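Local coordinates for protein 4-hydroxybutyrate CoA-transferase (Porphyromonas gingivalis, PDB 3EH7) that probably transfers coenzyme A between acyl-CoA thioesters and carboxylates such as acetate or 4-hydroxybutyrate, at residues I120-V125 with A152-G157; A191-G196 with I223-L228; K234-I239 with G259-L264. One frame throughout, in Å; residues are numbered along the deposited sequence.

How the contacts relate
The three contacts follow one another along the chain, and none interleaves with the next. Contact 1 joins two neighbouring strands of the six-stranded parallel sheet in the N-terminal half. Contacts 2 and 3 belong to the second, larger sheet and its helices: contact 2 lays the loop 191-196 against helix 222-229, and contact 3 holds the start of the next strand, 238-240. These two are therefore close, with centres about 22 Å apart and nearest atoms about 6 Å apart, though they do not touch. Contact 1 stands well apart, its centre about 36 Å from that of contact 2, on the far side of the chain's centre, and about 37 Å from that of contact 3.

Contact 1 of 3, residues I120-V125 with A152-G157; sequences IDVAIV and AHLVIG
Val122-Val125 and Leu154-Gly157 run as parallel strands, their axes 4.8 Å apart at closest and 12° from aligned, with Val122 paired with Leu154 and Ile124 with Ile156. The bonds zigzag as a parallel ladder requires: Leu154 straddles Val122, giving its N to Asp121 O and receiving Ala123 N at its O, and Ile156 does the same around Ile124, its N lying 2.9 Å from Ala123 O. Val122 and Ile124 turn their backbone groups to strand 30-33 and Ser34 just after it. The two strands, with helix 145-151 between them, form a beta-alpha-beta crossover of the Rossmann-like N-terminal sheet. Beta-branched residues suit it, favouring extended backbone and filling the sheet face. On one face Ile156 and Ile124 lie side by side, their CG2 methyls 4.0 Å apart. Ile156 CG1 is anti to the carbonyl carbon (chi1 -58°), and CD1 on its end meets Ile124 CG1 at 3.9 Å and then Val122 CG1. The other Val122 methyl, CG2, touches Leu154 CD2 at 4.0 Å. Cys43 of helix 41-49 packs on both isoleucines. Where the strands start, on the Ala123 side, Ala152 CB meets Ala123 CB at 3.8 Å and also touches Ile120 CG2.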
loop_
_atom_site.group_PDB
_atom_site.type_symbol
_atom_site.label_atom_id
_atom_site.label_comp_id
_atom_site.label_asym_id
_atom_site.label_seq_id
_atom_site.Cartn_x
_atom_site.Cartn_y
_atom_site.Cartn_z
ATOM N N ILE A 120 19.198 -16.760 -0.504
ATOM C CA ILE A 120 19.243 -17.684 -1.615
ATOM C C ILE A 120 20.645 -18.286 -1.680
ATOM O O ILE A 120 21.630 -17.575 -1.896
ATOM C CB ILE A 120 18.904 -16.968 -2.926
ATOM C CG1 ILE A 120 17.406 -16.691 -2.972
ATOM C CG2 ILE A 120 19.353 -17.802 -4.121
ATOM C CD1 ILE A 120 17.057 -15.598 -3.898
ATOM N N ASP A 121 20.739 -19.597 -1.514
ATOM C CA ASP A 121 22.022 -20.222 -1.540
ATOM C C ASP A 121 22.491 -20.475 -2.974
ATOM O O ASP A 121 23.694 -20.427 -3.248
ATOM C CB ASP A 121 21.964 -21.537 -0.778
ATOM C CG ASP A 121 21.602 -21.350 0.697
ATOM O OD1 ASP A 121 22.509 -21.068 1.499
ATOM O OD2 ASP A 121 20.417 -21.484 1.042
ATOM N N VAL A 122 21.546 -20.781 -3.863
ATOM C CA VAL A 122 21.835 -21.177 -5.232
ATOM C C VAL A 122 20.853 -20.490 -6.181
ATOM O O VAL A 122 19.651 -20.464 -5.917
ATOM C CB VAL A 122 21.740 -22.686 -5.395
ATOM C CG1 VAL A 122 22.052 -23.100 -6.833
ATOM C CG2 VAL A 122 22.704 -23.362 -4.459
ATOM N N ALA A 123 21.379 -19.892 -7.248
ATOM C CA ALA A 123 20.564 -19.312 -8.312
ATOM C C ALA A 123 20.835 -20.139 -9.553
ATOM O O ALA A 123 21.992 -20.268 -9.977
ATOM C CB ALA A 123 20.941 -17.847 -8.569
ATOM N N ILE A 124 19.791 -20.736 -10.115
ATOM C CA ILE A 124 19.918 -21.400 -11.407
ATOM C C ILE A 124 19.174 -20.503 -12.391
ATOM O O ILE A 124 17.939 -20.451 -12.379
ATOM C CB ILE A 124 19.370 -22.829 -11.422
ATOM C CG1 ILE A 124 19.869 -23.631 -10.230
ATOM C CG2 ILE A 124 19.848 -23.557 -12.666
ATOM C CD1 ILE A 124 19.384 -25.087 -10.225
ATOM N N VAL A 125 19.934 -19.785 -13.217
ATOM C CA VAL A 125 19.335 -18.884 -14.166
ATOM C C VAL A 125 19.592 -19.308 -15.614
ATOM O O VAL A 125 20.707 -19.676 -15.973
ATOM C CB VAL A 125 19.756 -17.412 -13.900
ATOM C CG1 VAL A 125 19.152 -16.957 -12.567
ATOM C CG2 VAL A 125 21.280 -17.219 -13.952
ATOM N N ALA A 152 23.477 -14.755 -4.993
ATOM C CA ALA A 152 23.572 -16.133 -4.486
ATOM C C ALA A 152 25.008 -16.565 -4.316
ATOM O O ALA A 152 25.876 -16.210 -5.100
ATOM C CB ALA A 152 22.851 -17.102 -5.388
ATOM N N HIS A 153 25.212 -17.399 -3.304
ATOM C CA HIS A 153 26.501 -17.995 -2.966
ATOM C C HIS A 153 27.045 -18.793 -4.154
ATOM O O HIS A 153 28.256 -18.778 -4.442
ATOM C CB HIS A 153 26.263 -18.921 -1.771
ATOM C CG HIS A 153 27.424 -19.050 -0.842
ATOM N ND1 HIS A 153 27.900 -17.994 -0.091
ATOM C CD2 HIS A 153 28.167 -20.129 -0.486
ATOM C CE1 HIS A 153 28.914 -18.405 0.655
ATOM N NE2 HIS A 153 29.098 -19.696 0.432
ATOM N N LEU A 154 26.146 -19.501 -4.833
ATOM C CA LEU A 154 26.474 -20.356 -5.991
ATOM C C LEU A 154 25.521 -20.029 -7.130
ATOM O O LEU A 154 24.311 -19.938 -6.921
ATOM C CB LEU A 154 26.354 -21.850 -5.626
ATOM C CG LEU A 154 26.670 -22.918 -6.690
ATOM C CD1 LEU A 154 28.171 -23.074 -6.957
ATOM C CD2 LEU A 154 26.096 -24.271 -6.269
ATOM N N VAL A 155 26.081 -19.834 -8.316
ATOM C CA VAL A 155 25.332 -19.447 -9.468
ATOM C C VAL A 155 25.601 -20.444 -10.581
ATOM O O VAL A 155 26.764 -20.680 -10.981
ATOM C CB VAL A 155 25.689 -18.003 -9.936
ATOM C CG1 VAL A 155 24.837 -17.610 -11.152
ATOM C CG2 VAL A 155 25.480 -16.999 -8.794
ATOM N N ILE A 156 24.515 -21.055 -11.048
ATOM C CA ILE A 156 24.525 -21.927 -12.222
ATOM C C ILE A 156 23.813 -21.186 -13.346
ATOM O O ILE A 156 22.640 -20.784 -13.191
ATOM C CB ILE A 156 23.782 -23.251 -11.977
ATOM C CG1 ILE A 156 24.407 -23.985 -10.801
ATOM C CG2 ILE A 156 23.773 -24.104 -13.242
ATOM C CD1 ILE A 156 23.503 -25.058 -10.211
ATOM N N GLY A 157 24.528 -20.983 -14.448
ATOM C CA GLY A 157 23.978 -20.348 -15.627
ATOM C C GLY A 157 23.684 -21.394 -16.679
ATOM O O GLY A 157 24.587 -22.096 -17.127
#

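Contact 2 of 3, residues A191-G196 with I223-L228; sequences AKPKIG and IPDAAL
Lys192 reaches across to Asp225 from above the flat carboxylate rather than in its plane. Its NZ stands almost straight over CG of Asp225, at 3.6 Å, and is nearly as far from either oxygen. The salt bridge to OD1 is accordingly long, 3.7 Å from NZ. Two bends put the ammonium there: chi3 of 81° folds CE back from the direction of the chain, and chi4 of 74° turns NZ over the acid. A long, flexible lysine suits such a place, because it can start from an exposed loop and curl back onto a charge. Water bridges the long pairing. One molecule accepts from Lys192 NZ and donates to Asp225 OD1, 2.7 Å from it, so the ion pair is partly solvent-bridged; a second donates to the backbone O of Asp225 and takes only a weak bond from NZ. Both waters lie on the lysine's side of the carboxylate plane.

Pro193 approaches quite differently, tip to tip and close to that plane, its ring CD 3.4 Å from Asp225 OD2. Asp225 is buried, and the lysine charge would be expected to favour its ionised form. Further along the loop, Ile195 provides the apolar part: its CG2, anti to the backbone N, meets Ala226 CB at 3.8 Å, while CD1 lies 4.1 Å from Asp225 CB. The small methyl of Ala226 lets the branched side chain come close to the helix backbone.

Lys192 also touches Asp246 of helix 246-253, and Pro193 touches Ala222. Gly196 then takes the N-cap position of helix 197-208, against which Ile223 packs. The loop 191-196 is thus packed on the helix of a beta-alpha-beta crossover in the larger sheet, helix 222-229 linking the adjacent parallel strands 215-217 and 238-240.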
loop_
_atom_site.group_PDB
_atom_site.type_symbol
_atom_site.label_atom_id
_atom_site.label_comp_id
_atom_site.label_asym_id
_atom_site.label_seq_id
_atom_site.Cartn_x
_atom_site.Cartn_y
_atom_site.Cartn_z
ATOM N N ALA A 191 0.116 -20.508 -25.784
ATOM C CA ALA A 191 -0.900 -20.262 -26.798
ATOM C C ALA A 191 -1.913 -19.288 -26.215
ATOM O O ALA A 191 -2.174 -19.300 -25.002
ATOM C CB ALA A 191 -1.605 -21.573 -27.202
ATOM N N LYS A 192 -2.467 -18.437 -27.078
ATOM C CA LYS A 192 -3.496 -17.485 -26.656
ATOM C C LYS A 192 -4.794 -18.262 -26.484
ATOM O O LYS A 192 -5.096 -19.119 -27.294
ATOM C CB LYS A 192 -3.670 -16.353 -27.684
ATOM C CG LYS A 192 -2.625 -15.224 -27.567
ATOM C CD LYS A 192 -2.473 -14.441 -28.894
ATOM C CE LYS A 192 -3.569 -13.399 -29.068
ATOM N NZ LYS A 192 -3.365 -12.238 -28.182
ATOM N N PRO A 193 -5.551 -17.976 -25.406
ATOM C CA PRO A 193 -6.780 -18.712 -25.118
ATOM C C PRO A 193 -7.963 -18.200 -25.908
ATOM O O PRO A 193 -7.913 -17.107 -26.442
ATOM C CB PRO A 193 -7.012 -18.432 -23.643
ATOM C CG PRO A 193 -6.429 -17.044 -23.441
ATOM C CD PRO A 193 -5.342 -16.859 -24.464
ATOM N N LYS A 194 -9.027 -18.999 -25.974
ATOM C CA LYS A 194 -10.252 -18.560 -26.626
ATOM C C LYS A 194 -10.837 -17.405 -25.804
ATOM O O LYS A 194 -10.819 -17.438 -24.579
ATOM C CB LYS A 194 -11.255 -19.724 -26.780
ATOM N N ILE A 195 -11.304 -16.369 -26.483
ATOM C CA ILE A 195 -12.037 -15.275 -25.856
ATOM C C ILE A 195 -13.541 -15.570 -25.991
ATOM O O ILE A 195 -14.044 -15.724 -27.089
ATOM C CB ILE A 195 -11.676 -13.949 -26.534
ATOM C CG1 ILE A 195 -10.163 -13.733 -26.440
ATOM C CG2 ILE A 195 -12.439 -12.788 -25.904
ATOM C CD1 ILE A 195 -9.637 -12.494 -27.158
ATOM N N GLY A 196 -14.246 -15.689 -24.871
ATOM C CA GLY A 196 -15.700 -15.859 -24.879
ATOM C C GLY A 196 -16.388 -14.503 -24.839
ATOM O O GLY A 196 -15.720 -13.459 -24.811
ATOM N N ILE A 223 -8.897 -12.075 -20.790
ATOM C CA ILE A 223 -9.344 -10.702 -20.419
ATOM C C ILE A 223 -8.411 -9.632 -20.963
ATOM O O ILE A 223 -8.836 -8.723 -21.694
ATOM C CB ILE A 223 -9.618 -10.588 -18.885
ATOM C CG1 ILE A 223 -10.969 -11.235 -18.567
ATOM C CG2 ILE A 223 -9.640 -9.137 -18.399
ATOM C CD1 ILE A 223 -11.193 -11.512 -17.085
ATOM N N PRO A 224 -7.125 -9.726 -20.630
ATOM C CA PRO A 224 -6.231 -8.729 -21.188
ATOM C C PRO A 224 -6.147 -8.788 -22.717
ATOM O O PRO A 224 -6.068 -7.759 -23.347
ATOM C CB PRO A 224 -4.888 -9.069 -20.548
ATOM C CG PRO A 224 -5.045 -10.399 -19.970
ATOM C CD PRO A 224 -6.454 -10.565 -19.629
ATOM N N ASP A 225 -6.175 -9.987 -23.297
ATOM C CA ASP A 225 -6.164 -10.135 -24.752
ATOM C C ASP A 225 -7.388 -9.450 -25.343
ATOM O O ASP A 225 -7.287 -8.733 -26.347
ATOM C CB ASP A 225 -6.163 -11.616 -25.157
ATOM C CG ASP A 225 -4.834 -12.302 -24.887
ATOM O OD1 ASP A 225 -3.817 -11.608 -24.595
ATOM O OD2 ASP A 225 -4.803 -13.546 -24.938
ATOM N N ALA A 226 -8.538 -9.660 -24.702
ATOM C CA ALA A 226 -9.786 -9.072 -25.178
ATOM C C ALA A 226 -9.730 -7.558 -25.068
ATOM O O ALA A 226 -10.257 -6.850 -25.938
ATOM C CB ALA A 226 -10.983 -9.624 -24.406
ATOM N N ALA A 227 -9.132 -7.051 -23.993
ATOM C CA ALA A 227 -8.950 -5.601 -23.862
ATOM C C ALA A 227 -8.112 -5.032 -25.018
ATOM O O ALA A 227 -8.480 -4.034 -25.623
ATOM C CB ALA A 227 -8.300 -5.257 -22.506
ATOM N N LEU A 228 -7.002 -5.700 -25.341
ATOM C CA LEU A 228 -6.085 -5.228 -26.374
ATOM C C LEU A 228 -6.753 -5.274 -27.761
ATOM O O LEU A 228 -6.485 -4.442 -28.630
ATOM C CB LEU A 228 -4.805 -6.079 -26.373
ATOM C CG LEU A 228 -3.849 -5.930 -25.181
ATOM C CD1 LEU A 228 -2.901 -7.104 -25.035
ATOM C CD2 LEU A 228 -3.075 -4.631 -25.277
HETATM O O HOH W 1 -1.386 -12.336 -25.591
HETATM O O HOH W 2 -5.070 -9.367 -28.026
#

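Contact 3 of 3, residues K234-I239 with G259-L264; sequences KKDLGI and GKKKTL
Lys262 reaches past Gly238 to Ile239 O. From CB, chi1 of -74° sets CG anti to the carbonyl carbon and 3.9 Å from Gly238 CA; a glycine suits this place because its bare CA lets the methylenes pass close. CD meets the same CA and Ile239 N, both about 4.0 Å away, and the bend at chi3 (82°) then places CE 3.4 Å from Ile239 O. NZ hydrogen-bonds that oxygen at 3.2 Å, the donor standing 42° out of the carbonyl plane. The buried ammonium is also held by the backbone oxygens of Lys268 and His265, and weakly by Leu264 O.

The type I turn Gly259-Lys262, which Lys262 ends, is fixed at its start too. Gly259 N gives a bond of 3.0 Å to Leu237 O, and the positive phi of Gly259 is one that glycine adopts easily. Water links Asp236 O to Lys261 N, while Asp236 CB rests 3.8 Å from Lys261 CG. OD1 of Asp236 is hydrogen-bonded to Thr258 OG1.

Strand 238-240 lies between strands 215-217 and 269-271, and the loop after helix 246-253 is fastened to its beginning before the chain enters 269-271; Ile239 bonds to Val270, and Lys262 touches Thr215.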
loop_
_atom_site.group_PDB
_atom_site.type_symbol
_atom_site.label_atom_id
_atom_site.label_comp_id
_atom_site.label_asym_id
_atom_site.label_seq_id
_atom_site.Cartn_x
_atom_site.Cartn_y
_atom_site.Cartn_z
ATOM N N LYS A 234 -6.863 3.081 -30.945
ATOM C CA LYS A 234 -6.189 4.001 -30.046
ATOM C C LYS A 234 -4.891 4.469 -30.678
ATOM O O LYS A 234 -4.344 3.811 -31.571
ATOM C CB LYS A 234 -5.954 3.347 -28.673
ATOM C CG LYS A 234 -7.255 3.063 -27.883
ATOM C CD LYS A 234 -7.834 4.385 -27.348
ATOM C CE LYS A 234 -9.333 4.447 -27.389
ATOM N NZ LYS A 234 -9.925 3.615 -26.346
ATOM N N LYS A 235 -4.393 5.597 -30.183
ATOM C CA LYS A 235 -3.182 6.237 -30.704
ATOM C C LYS A 235 -2.077 6.380 -29.660
ATOM O O LYS A 235 -2.345 6.814 -28.536
ATOM C CB LYS A 235 -3.531 7.637 -31.187
ATOM C CG LYS A 235 -4.660 7.701 -32.215
ATOM C CD LYS A 235 -4.369 6.911 -33.499
ATOM C CE LYS A 235 -5.583 6.982 -34.417
ATOM N NZ LYS A 235 -5.507 5.994 -35.508
ATOM N N ASP A 236 -0.846 6.069 -30.069
ATOM C CA ASP A 236 0.365 6.220 -29.238
ATOM C C ASP A 236 0.265 5.766 -27.784
ATOM O O ASP A 236 0.659 6.478 -26.870
ATOM C CB ASP A 236 0.876 7.664 -29.285
ATOM C CG ASP A 236 1.309 8.071 -30.670
ATOM O OD1 ASP A 236 2.209 7.412 -31.257
ATOM O OD2 ASP A 236 0.712 9.039 -31.175
ATOM N N LEU A 237 -0.206 4.548 -27.592
ATOM C CA LEU A 237 -0.143 3.904 -26.291
ATOM C C LEU A 237 1.287 3.487 -26.030
ATOM O O LEU A 237 2.065 3.324 -26.964
ATOM C CB LEU A 237 -1.090 2.698 -26.248
ATOM C CG LEU A 237 -2.563 2.997 -26.615
ATOM C CD1 LEU A 237 -3.413 1.743 -26.473
ATOM C CD2 LEU A 237 -3.122 4.103 -25.736
ATOM N N GLY A 238 1.634 3.374 -24.749
ATOM C CA GLY A 238 2.954 2.927 -24.318
ATOM C C GLY A 238 2.860 1.768 -23.360
ATOM O O GLY A 238 1.774 1.456 -22.841
ATOM N N ILE A 239 3.989 1.114 -23.115
ATOM C CA ILE A 239 4.045 -0.027 -22.211
ATOM C C ILE A 239 5.041 0.173 -21.043
ATOM O O ILE A 239 6.235 0.423 -21.243
ATOM C CB ILE A 239 4.424 -1.314 -22.975
ATOM C CG1 ILE A 239 3.299 -1.726 -23.939
ATOM C CG2 ILE A 239 4.774 -2.449 -22.004
ATOM C CD1 ILE A 239 2.025 -2.177 -23.243
ATOM N N GLY A 259 4.897 3.926 -27.730
ATOM C CA GLY A 259 5.639 4.527 -26.635
ATOM C C GLY A 259 5.932 6.002 -26.807
ATOM O O GLY A 259 6.742 6.554 -26.068
ATOM N N LYS A 260 5.311 6.649 -27.783
ATOM C CA LYS A 260 5.765 7.970 -28.192
ATOM C C LYS A 260 5.313 9.061 -27.232
ATOM O O LYS A 260 5.943 10.114 -27.173
ATOM C CB LYS A 260 5.415 8.280 -29.662
ATOM C CG LYS A 260 6.495 7.735 -30.654
ATOM C CD LYS A 260 6.349 8.299 -32.080
ATOM C CE LYS A 260 5.730 7.293 -33.084
ATOM N NZ LYS A 260 6.578 6.074 -33.339
ATOM N N LYS A 261 4.261 8.810 -26.449
ATOM C CA LYS A 261 3.792 9.802 -25.488
ATOM C C LYS A 261 4.211 9.479 -24.054
ATOM O O LYS A 261 3.667 10.069 -23.118
ATOM C CB LYS A 261 2.273 9.916 -25.542
ATOM C CG LYS A 261 1.751 10.398 -26.871
ATOM C CD LYS A 261 2.006 11.849 -27.062
ATOM C CE LYS A 261 1.416 12.350 -28.374
ATOM N NZ LYS A 261 1.814 13.763 -28.531
ATOM N N LYS A 262 5.141 8.539 -23.887
ATOM C CA LYS A 262 5.553 8.103 -22.557
ATOM C C LYS A 262 6.470 9.148 -21.953
ATOM O O LYS A 262 7.276 9.722 -22.651
ATOM C CB LYS A 262 6.331 6.801 -22.622
ATOM C CG LYS A 262 5.503 5.583 -22.895
ATOM C CD LYS A 262 6.409 4.336 -22.987
ATOM C CE LYS A 262 6.783 3.756 -21.620
ATOM N NZ LYS A 262 8.070 2.968 -21.664
ATOM N N THR A 263 6.380 9.342 -20.642
ATOM C CA THR A 263 7.217 10.292 -19.949
ATOM C C THR A 263 8.399 9.613 -19.264
ATOM O O THR A 263 9.252 10.290 -18.713
ATOM C CB THR A 263 6.377 11.057 -18.941
ATOM O OG1 THR A 263 5.689 10.104 -18.122
ATOM C CG2 THR A 263 5.364 11.976 -19.715
ATOM N N LEU A 264 8.439 8.284 -19.295
ATOM C CA LEU A 264 9.592 7.522 -18.841
ATOM C C LEU A 264 9.879 6.495 -19.922
ATOM O O LEU A 264 8.964 5.857 -20.403
ATOM C CB LEU A 264 9.290 6.809 -17.513
ATOM C CG LEU A 264 10.502 6.184 -16.810
ATOM C CD1 LEU A 264 11.478 7.274 -16.241
ATOM C CD2 LEU A 264 10.027 5.227 -15.710
HETATM O O HOH W 3 3.102 6.409 -25.558
#